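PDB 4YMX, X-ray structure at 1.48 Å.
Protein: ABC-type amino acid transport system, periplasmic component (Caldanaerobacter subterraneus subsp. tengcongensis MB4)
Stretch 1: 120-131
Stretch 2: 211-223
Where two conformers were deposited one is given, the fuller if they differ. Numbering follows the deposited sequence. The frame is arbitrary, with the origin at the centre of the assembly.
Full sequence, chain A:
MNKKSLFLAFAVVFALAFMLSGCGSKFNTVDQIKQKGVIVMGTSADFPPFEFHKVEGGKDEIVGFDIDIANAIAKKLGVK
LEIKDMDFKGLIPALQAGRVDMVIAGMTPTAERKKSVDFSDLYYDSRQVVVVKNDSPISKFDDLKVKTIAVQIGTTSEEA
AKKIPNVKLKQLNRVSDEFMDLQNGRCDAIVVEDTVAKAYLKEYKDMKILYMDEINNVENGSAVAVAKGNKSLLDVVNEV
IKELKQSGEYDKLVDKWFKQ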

ATOM      1  N   SER A 120       5.924  -7.703 -11.025  1.00  4.97           N
ATOM      2  CA  SER A 120       5.468  -7.213 -12.314  1.00  5.02           C
ATOM      3  C   SER A 120       6.055  -5.846 -12.615  1.00  7.23           C
ATOM      4  O   SER A 120       6.728  -5.228 -11.783  1.00  7.71           O
ATOM      5  CB  SER A 120       3.946  -7.102 -12.298  1.00  6.16           C
ATOM      6  OG  SER A 120       3.549  -5.978 -11.513  1.00  6.21           O
ATOM      7  N   ASP A 121       5.770  -5.370 -13.818  1.00  6.51           N
ATOM      8  CA  ASP A 121       5.999  -3.975 -14.150  1.00  7.75           C
ATOM      9  C   ASP A 121       5.224  -3.103 -13.167  1.00  6.37           C
ATOM     10  O   ASP A 121       4.203  -3.531 -12.608  1.00  6.64           O
ATOM     11  CB  ASP A 121       5.519  -3.694 -15.574  1.00  8.85           C
ATOM     12  CG  ASP A 121       6.323  -4.441 -16.622  1.00 12.12           C
ATOM     13  OD1 ASP A 121       7.563  -4.497 -16.492  1.00 16.93           O
ATOM     14  OD2 ASP A 121       5.713  -4.948 -17.586  1.00 18.09           O
ATOM     15  N   LEU A 122       5.704  -1.884 -12.948  1.00  7.26           N
ATOM     16  CA  LEU A 122       4.976  -0.937 -12.103  1.00  8.46           C
ATOM     17  C   LEU A 122       3.607  -0.625 -12.706  1.00  7.22           C
ATOM     18  O   LEU A 122       3.466  -0.512 -13.932  1.00 10.72           O
ATOM     19  CB  LEU A 122       5.760   0.365 -11.937  1.00  8.76           C
ATOM     20  CG  LEU A 122       7.066   0.314 -11.153  1.00 11.81           C
ATOM     21  CD1 LEU A 122       7.801   1.622 -11.317  1.00 17.38           C
ATOM     22  CD2 LEU A 122       6.789   0.056  -9.687  1.00 12.86           C
ATOM     23  N   TYR A 123       2.596  -0.482 -11.850  1.00  5.62           N
ATOM     24  CA  TYR A 123       1.267  -0.103 -12.326  1.00  6.46           C
ATOM     25  C   TYR A 123       0.771   1.219 -11.720  1.00  5.93           C
ATOM     26  O   TYR A 123      -0.298   1.712 -12.095  1.00  8.14           O
ATOM     27  CB  TYR A 123       0.239  -1.224 -12.096  1.00  4.67           C
ATOM     28  CG  TYR A 123      -0.006  -1.538 -10.642  1.00  4.11           C
ATOM     29  CD1 TYR A 123      -0.844  -0.739  -9.869  1.00  6.24           C
ATOM     30  CD2 TYR A 123       0.599  -2.632 -10.033  1.00  5.71           C
ATOM     31  CE1 TYR A 123      -1.061  -1.015  -8.535  1.00  5.54           C
ATOM     32  CE2 TYR A 123       0.372  -2.917  -8.690  1.00  5.75           C
ATOM     33  CZ  TYR A 123      -0.455  -2.101  -7.954  1.00  5.76           C
ATOM     34  OH  TYR A 123      -0.673  -2.366  -6.622  1.00  7.08           O
ATOM     35  N   TYR A 124       1.528   1.784 -10.778  1.00  5.58           N
ATOM     36  CA  TYR A 124       1.212   3.104 -10.242  1.00  6.17           C
ATOM     37  C   TYR A 124       2.418   3.681  -9.521  1.00  4.81           C
ATOM     38  O   TYR A 124       3.225   2.937  -8.985  1.00  7.21           O
ATOM     39  CB  TYR A 124      -0.010   3.044  -9.310  1.00  6.99           C
ATOM     40  CG  TYR A 124      -0.809   4.335  -9.307  1.00 10.41           C
ATOM     41  CD1 TYR A 124      -1.431   4.784 -10.459  1.00 10.70           C
ATOM     42  CD2 TYR A 124      -0.935   5.098  -8.159  1.00 10.51           C
ATOM     43  CE1 TYR A 124      -2.157   5.965 -10.476  1.00 11.48           C
ATOM     44  CE2 TYR A 124      -1.652   6.291  -8.164  1.00  9.15           C
ATOM     45  CZ  TYR A 124      -2.266   6.712  -9.325  1.00 12.23           C
ATOM     46  OH  TYR A 124      -2.986   7.890  -9.356  1.00 14.33           O
ATOM     47  N   ASP A 125       2.550   5.000  -9.501  1.00  6.66           N
ATOM     48  CA  ASP A 125       3.647   5.635  -8.799  1.00  5.91           C
ATOM     49  C   ASP A 125       3.227   5.789  -7.329  1.00  8.18           C
ATOM     50  O   ASP A 125       2.067   5.560  -6.973  1.00  9.91           O
ATOM     51  CB  ASP A 125       3.963   6.985  -9.450  1.00  8.52           C
ATOM     52  CG  ASP A 125       5.269   7.588  -8.961  1.00 15.30           C
ATOM     53  OD1 ASP A 125       6.103   6.859  -8.369  1.00 16.98           O
ATOM     54  OD2 ASP A 125       5.468   8.801  -9.187  1.00 23.16           O
ATOM     55  N   SER A 126       4.164   6.153  -6.465  1.00  6.36           N
ATOM     56  CA  SER A 126       3.802   6.506  -5.094  1.00  4.88           C
ATOM     57  C   SER A 126       4.832   7.450  -4.489  1.00  5.76           C
ATOM     58  O   SER A 126       5.960   7.574  -4.994  1.00  7.81           O
ATOM     59  CB  SER A 126       3.632   5.259  -4.206  1.00  6.41           C
ATOM     60  OG  SER A 126       4.856   4.562  -4.060  1.00  7.48           O
ATOM     61  N   ARG A 127       4.433   8.115  -3.406  0.52  6.00           N
ATOM     62  CA  ARG A 127       5.267   9.084  -2.711  0.52  6.12           C
ATOM     63  C   ARG A 127       5.027   8.979  -1.205  0.52  5.58           C
ATOM     64  O   ARG A 127       3.884   8.922  -0.761  0.52  6.46           O
ATOM     65  CB  ARG A 127       4.917  10.500  -3.183  0.52  8.18           C
ATOM     66  CG  ARG A 127       5.694  11.617  -2.493  0.52 10.17           C
ATOM     67  CD  ARG A 127       5.018  12.971  -2.693  0.52 11.94           C
ATOM     68  NE  ARG A 127       4.835  13.302  -4.104  0.52 18.28           N
ATOM     69  CZ  ARG A 127       5.761  13.883  -4.862  0.52 24.28           C
ATOM     70  NH1 ARG A 127       6.944  14.195  -4.347  0.52 28.51           N
ATOM     71  NH2 ARG A 127       5.508  14.151  -6.135  0.52 31.07           N
ATOM     72  N   GLN A 128       6.108   8.950  -0.428  1.00  5.69           N
ATOM     73  CA  GLN A 128       6.012   8.986   1.032  1.00  4.57           C
ATOM     74  C   GLN A 128       5.762  10.407   1.503  1.00  4.81           C
ATOM     75  O   GLN A 128       6.374  11.357   0.999  1.00  7.54           O
ATOM     76  CB  GLN A 128       7.312   8.484   1.672  1.00  4.91           C
ATOM     77  CG  GLN A 128       7.664   7.064   1.302  1.00  6.09           C
ATOM     78  CD  GLN A 128       6.599   6.085   1.726  1.00 10.68           C
ATOM     79  OE1 GLN A 128       6.184   6.067   2.887  1.00  7.00           O
ATOM     80  NE2 GLN A 128       6.138   5.267   0.784  1.00 15.48           N
ATOM     81  N   VAL A 129       4.873  10.544   2.480  1.00  4.26           N
ATOM     82  CA  VAL A 129       4.641  11.825   3.122  1.00  3.21           C
ATOM     83  C   VAL A 129       4.573  11.641   4.633  1.00  3.56           C
ATOM     84  O   VAL A 129       4.590  10.526   5.146  1.00  4.48           O
ATOM     85  CB  VAL A 129       3.340  12.501   2.644  1.00  3.94           C
ATOM     86  CG1 VAL A 129       3.320  12.642   1.120  1.00  5.23           C
ATOM     87  CG2 VAL A 129       2.109  11.756   3.151  1.00  5.93           C
ATOM     88  N   VAL A 130       4.500  12.756   5.341  1.00  4.89           N
ATOM     89  CA  VAL A 130       4.337  12.748   6.784  1.00  4.87           C
ATOM     90  C   VAL A 130       2.951  13.303   7.123  1.00  5.61           C
ATOM     91  O   VAL A 130       2.500  14.282   6.525  1.00  8.36           O
ATOM     92  CB  VAL A 130       5.440  13.582   7.450  1.00  6.69           C
ATOM     93  CG1 VAL A 130       5.172  13.730   8.946  1.00 12.38           C
ATOM     94  CG2 VAL A 130       6.809  12.939   7.208  1.00  9.66           C
ATOM     95  N   VAL A 131       2.254  12.649   8.044  1.00  4.64           N
ATOM     96  CA  VAL A 131       0.976  13.144   8.538  1.00  5.10           C
ATOM     97  C   VAL A 131       1.136  13.585   9.992  1.00  5.29           C
ATOM     98  O   VAL A 131       1.738  12.874  10.800  1.00  4.85           O
ATOM     99  CB  VAL A 131      -0.133  12.061   8.462  1.00  5.59           C
ATOM    100  CG1 VAL A 131      -1.466  12.632   8.944  1.00  6.57           C
ATOM    101  CG2 VAL A 131      -0.272  11.523   7.043  1.00  8.39           C
ATOM    102  N   TYR A 211       4.497  17.538   2.960  1.00  4.82           N
ATOM    103  CA  TYR A 211       5.291  17.040   1.842  1.00  5.33           C
ATOM    104  C   TYR A 211       6.759  17.370   2.067  1.00  7.77           C
ATOM    105  O   TYR A 211       7.225  18.458   1.722  1.00 11.23           O
ATOM    106  CB  TYR A 211       4.787  17.638   0.520  1.00  6.76           C
ATOM    107  CG  TYR A 211       3.398  17.144   0.187  1.00  6.50           C
ATOM    108  CD1 TYR A 211       3.218  15.962  -0.514  1.00  5.96           C
ATOM    109  CD2 TYR A 211       2.269  17.829   0.610  1.00  6.19           C
ATOM    110  CE1 TYR A 211       1.952  15.484  -0.800  1.00  6.07           C
ATOM    111  CE2 TYR A 211       0.990  17.352   0.336  1.00  7.77           C
ATOM    112  CZ  TYR A 211       0.845  16.178  -0.375  1.00  6.21           C
ATOM    113  OH  TYR A 211      -0.419  15.705  -0.643  1.00  8.75           O
ATOM    114  N   MET A 212       7.490  16.437   2.662  1.00  8.39           N
ATOM    115  CA  MET A 212       8.908  16.650   2.943  1.00  6.92           C
ATOM    116  C   MET A 212       9.747  15.905   1.926  1.00  9.71           C
ATOM    117  O   MET A 212       9.595  14.693   1.782  1.00 12.70           O
ATOM    118  CB  MET A 212       9.239  16.135   4.337  1.00  9.07           C
ATOM    119  CG  MET A 212       8.363  16.709   5.426  1.00  8.32           C
ATOM    120  SD  MET A 212       8.916  16.122   7.023  1.00 11.30           S
ATOM    121  CE  MET A 212       7.808  16.990   8.119  1.00 10.77           C
ATOM    122  N   ASP A 213      10.632  16.616   1.234  1.00 11.76           N
ATOM    123  CA  ASP A 213      11.489  15.996   0.229  1.00 16.46           C
ATOM    124  C   ASP A 213      12.205  14.770   0.787  1.00 10.54           C
ATOM    125  O   ASP A 213      12.207  13.692   0.187  1.00  9.96           O
ATOM    126  CB  ASP A 213      12.541  16.991  -0.273  1.00 18.89           C
ATOM    127  CG  ASP A 213      11.980  18.012  -1.253  1.00 19.70           C
ATOM    128  OD1 ASP A 213      10.786  17.920  -1.618  1.00 16.87           O
ATOM    129  OD2 ASP A 213      12.755  18.901  -1.676  1.00 16.39           O
ATOM    130  N   GLU A 214      12.784  14.923   1.965  1.00 11.25           N
ATOM    131  CA  GLU A 214      13.727  13.932   2.449  1.00  8.52           C
ATOM    132  C   GLU A 214      13.099  12.623   2.928  1.00  9.82           C
ATOM    133  O   GLU A 214      13.775  11.599   2.981  1.00 11.91           O
ATOM    134  CB  GLU A 214      14.616  14.538   3.531  1.00 11.59           C
ATOM    135  CG  GLU A 214      15.587  15.580   2.985  1.00 12.92           C
ATOM    136  CD  GLU A 214      16.359  16.274   4.080  1.00 17.31           C
ATOM    137  OE1 GLU A 214      15.865  17.311   4.555  1.00 13.96           O
ATOM    138  OE2 GLU A 214      17.452  15.779   4.459  1.00 21.32           O
ATOM    139  N   ILE A 215      11.810  12.636   3.253  1.00  8.73           N
ATOM    140  CA  ILE A 215      11.176  11.408   3.710  1.00  6.53           C
ATOM    141  C   ILE A 215      10.921  10.464   2.540  1.00  8.81           C
ATOM    142  O   ILE A 215      10.730   9.268   2.733  1.00  8.32           O
ATOM    143  CB  ILE A 215       9.865  11.683   4.491  1.00  6.99           C
ATOM    144  CG1 ILE A 215       9.475  10.473   5.349  1.00  7.19           C
ATOM    145  CG2 ILE A 215       8.732  12.034   3.538  1.00  7.95           C
ATOM    146  CD1 ILE A 215      10.374  10.254   6.553  1.00  9.10           C
ATOM    147  N   ASN A 216      10.947  11.002   1.326  1.00  9.26           N
ATOM    148  CA  ASN A 216      10.643  10.214   0.134  1.00  7.27           C
ATOM    149  C   ASN A 216      11.880   9.561  -0.501  1.00  9.88           C
ATOM    150  O   ASN A 216      11.819   9.063  -1.630  1.00 11.22           O
ATOM    151  CB  ASN A 216       9.899  11.084  -0.886  1.00  6.36           C
ATOM    152  CG  ASN A 216       9.197  10.268  -1.957  1.00  8.05           C
ATOM    153  OD1 ASN A 216       8.594   9.228  -1.672  1.00  8.46           O
ATOM    154  ND2 ASN A 216       9.302  10.724  -3.209  1.00  9.43           N
ATOM    155  N   ASN A 217      12.987   9.523   0.232  1.00  8.70           N
ATOM    156  CA  ASN A 217      14.228   8.942  -0.296  1.00 10.36           C
ATOM    157  C   ASN A 217      14.276   7.419  -0.164  1.00 11.40           C
ATOM    158  O   ASN A 217      15.233   6.842   0.365  1.00 10.85           O
ATOM    159  CB  ASN A 217      15.463   9.584   0.346  1.00  9.26           C
ATOM    160  CG  ASN A 217      15.647  11.035  -0.054  1.00 12.29           C
ATOM    161  OD1 ASN A 217      15.025  11.526  -0.998  1.00 15.35           O
ATOM    162  ND2 ASN A 217      16.522  11.727   0.661  1.00 14.46           N
ATOM    163  N   VAL A 218      13.205   6.771  -0.614  1.00  9.03           N
ATOM    164  CA  VAL A 218      13.124   5.315  -0.665  1.00  9.82           C
ATOM    165  C   VAL A 218      12.630   4.940  -2.050  1.00  7.93           C
ATOM    166  O   VAL A 218      12.218   5.811  -2.823  1.00  9.34           O
ATOM    167  CB  VAL A 218      12.149   4.751   0.392  1.00  7.84           C
ATOM    168  CG1 VAL A 218      12.726   4.915   1.780  1.00 10.38           C
ATOM    169  CG2 VAL A 218      10.787   5.446   0.278  1.00  9.95           C
ATOM    170  N   GLU A 219      12.675   3.652  -2.371  1.00  8.92           N
ATOM    171  CA  GLU A 219      12.132   3.169  -3.634  1.00  9.84           C
ATOM    172  C   GLU A 219      10.625   3.432  -3.675  1.00  9.56           C
ATOM    173  O   GLU A 219       9.940   3.343  -2.647  1.00  8.97           O
ATOM    174  CB  GLU A 219      12.466   1.682  -3.832  1.00 10.20           C
ATOM    175  CG  GLU A 219      13.965   1.435  -4.048  1.00  9.70           C
ATOM    176  CD  GLU A 219      14.436   0.053  -3.640  1.00 14.65           C
ATOM    177  OE1 GLU A 219      14.845  -0.725  -4.534  1.00 15.47           O
ATOM    178  OE2 GLU A 219      14.429  -0.251  -2.427  1.00 13.70           O
ATOM    179  N   ASN A 220      10.122   3.790  -4.854  1.00  8.77           N
ATOM    180  CA  ASN A 220       8.725   4.178  -5.013  1.00  6.50           C
ATOM    181  C   ASN A 220       7.996   3.291  -6.011  1.00  8.63           C
ATOM    182  O   ASN A 220       8.611   2.480  -6.713  1.00 11.77           O
ATOM    183  CB  ASN A 220       8.603   5.644  -5.462  1.00  8.73           C
ATOM    184  CG  ASN A 220       9.421   6.604  -4.603  1.00 13.54           C
ATOM    185  OD1 ASN A 220      10.397   7.197  -5.083  1.00 17.30           O
ATOM    186  ND2 ASN A 220       9.025   6.774  -3.338  1.00 12.20           N
ATOM    187  N   GLY A 221       6.680   3.449  -6.061  1.00  7.82           N
ATOM    188  CA  GLY A 221       5.867   2.740  -7.030  1.00  7.47           C
ATOM    189  C   GLY A 221       5.268   1.466  -6.475  1.00  6.27           C
ATOM    190  O   GLY A 221       5.715   0.948  -5.450  1.00  7.83           O
ATOM    191  N   SER A 222       4.247   0.963  -7.160  1.00  7.15           N
ATOM    192  CA  SER A 222       3.591  -0.286  -6.782  1.00  6.00           C
ATOM    193  C   SER A 222       3.593  -1.295  -7.929  1.00  6.33           C
ATOM    194  O   SER A 222       3.465  -0.925  -9.098  1.00  6.50           O
ATOM    195  CB  SER A 222       2.161  -0.017  -6.335  1.00  9.37           C
ATOM    196  OG  SER A 222       2.168   0.868  -5.231  1.00  8.54           O
ATOM    197  N   ALA A 223       3.767  -2.566  -7.585  1.00  5.50           N
ATOM    198  CA  ALA A 223       3.796  -3.652  -8.561  1.00  6.43           C
ATOM    199  C   ALA A 223       3.161  -4.891  -7.956  1.00  5.71           C
ATOM    200  O   ALA A 223       3.015  -4.979  -6.740  1.00  5.80           O
ATOM    201  CB  ALA A 223       5.227  -3.943  -8.999  1.00  7.10           C
TER
HETATM  202  O   HOH W   1       0.974  -4.192  -5.182  1.00  5.97           O
HETATM  203  O   HOH W   2       1.091   3.206  -5.770  1.00 12.40           O
HETATM  204  O   HOH W   3       6.758   5.476  -2.138  1.00  9.26           O
HETATM  205  O   HOH W   4       3.970   2.155  -3.349  1.00  9.73           O
HETATM  206  O   HOH W   5       7.825   9.528  -5.449  1.00 12.87           O
HETATM  207  O   HOH W   6       6.899  13.978   0.903  1.00  9.49           O

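How do the backbones join? Tyr123 N donates to Ser222 O at 2.9 Å, and Ser222 N donates to Tyr124 O, also at 2.9 Å, so Ser222 spends both its amide and its carbonyl on the other stretch. Leu122 CA adds a CA-H...O contact to the same Ser222 O at 3.4 Å.

What serves the backbone where this pairing ends? Side chains take over. Ser126 OG accepts from Gly221 N at 2.9 Å, and Asn216 OD1 accepts from Gln128 N at 2.8 Å. Gly221 suits its place: at its backbone angles a CB would jam against the preceding carbonyl and clash with Leu122 CD2.

Which groups does water serve? Ser126 O and Asn216 ND2 share water 5, which donates to the carbonyl and accepts from the amide. Water 6 donates to both Gln128 O and Met212 O, while water 3 accepts from Gln128 NE2 and Asn220 ND2. Water 1 links Tyr123 OH to Ala223 O, satisfying that carbonyl; Gln128 NE2 and Tyr123 OH have further partners elsewhere in the structure.

Where is the apolar contact? Buried Val130 points toward stretch 2, its CG2 lying 3.8 Å from Met212 SD and 4.1 Å from Ile215 CG1. Val129 CG1 meets Tyr211 CE1 at 3.7 Å. These side chains are part of a contact that buries 922 Å² in all, counting both stretches.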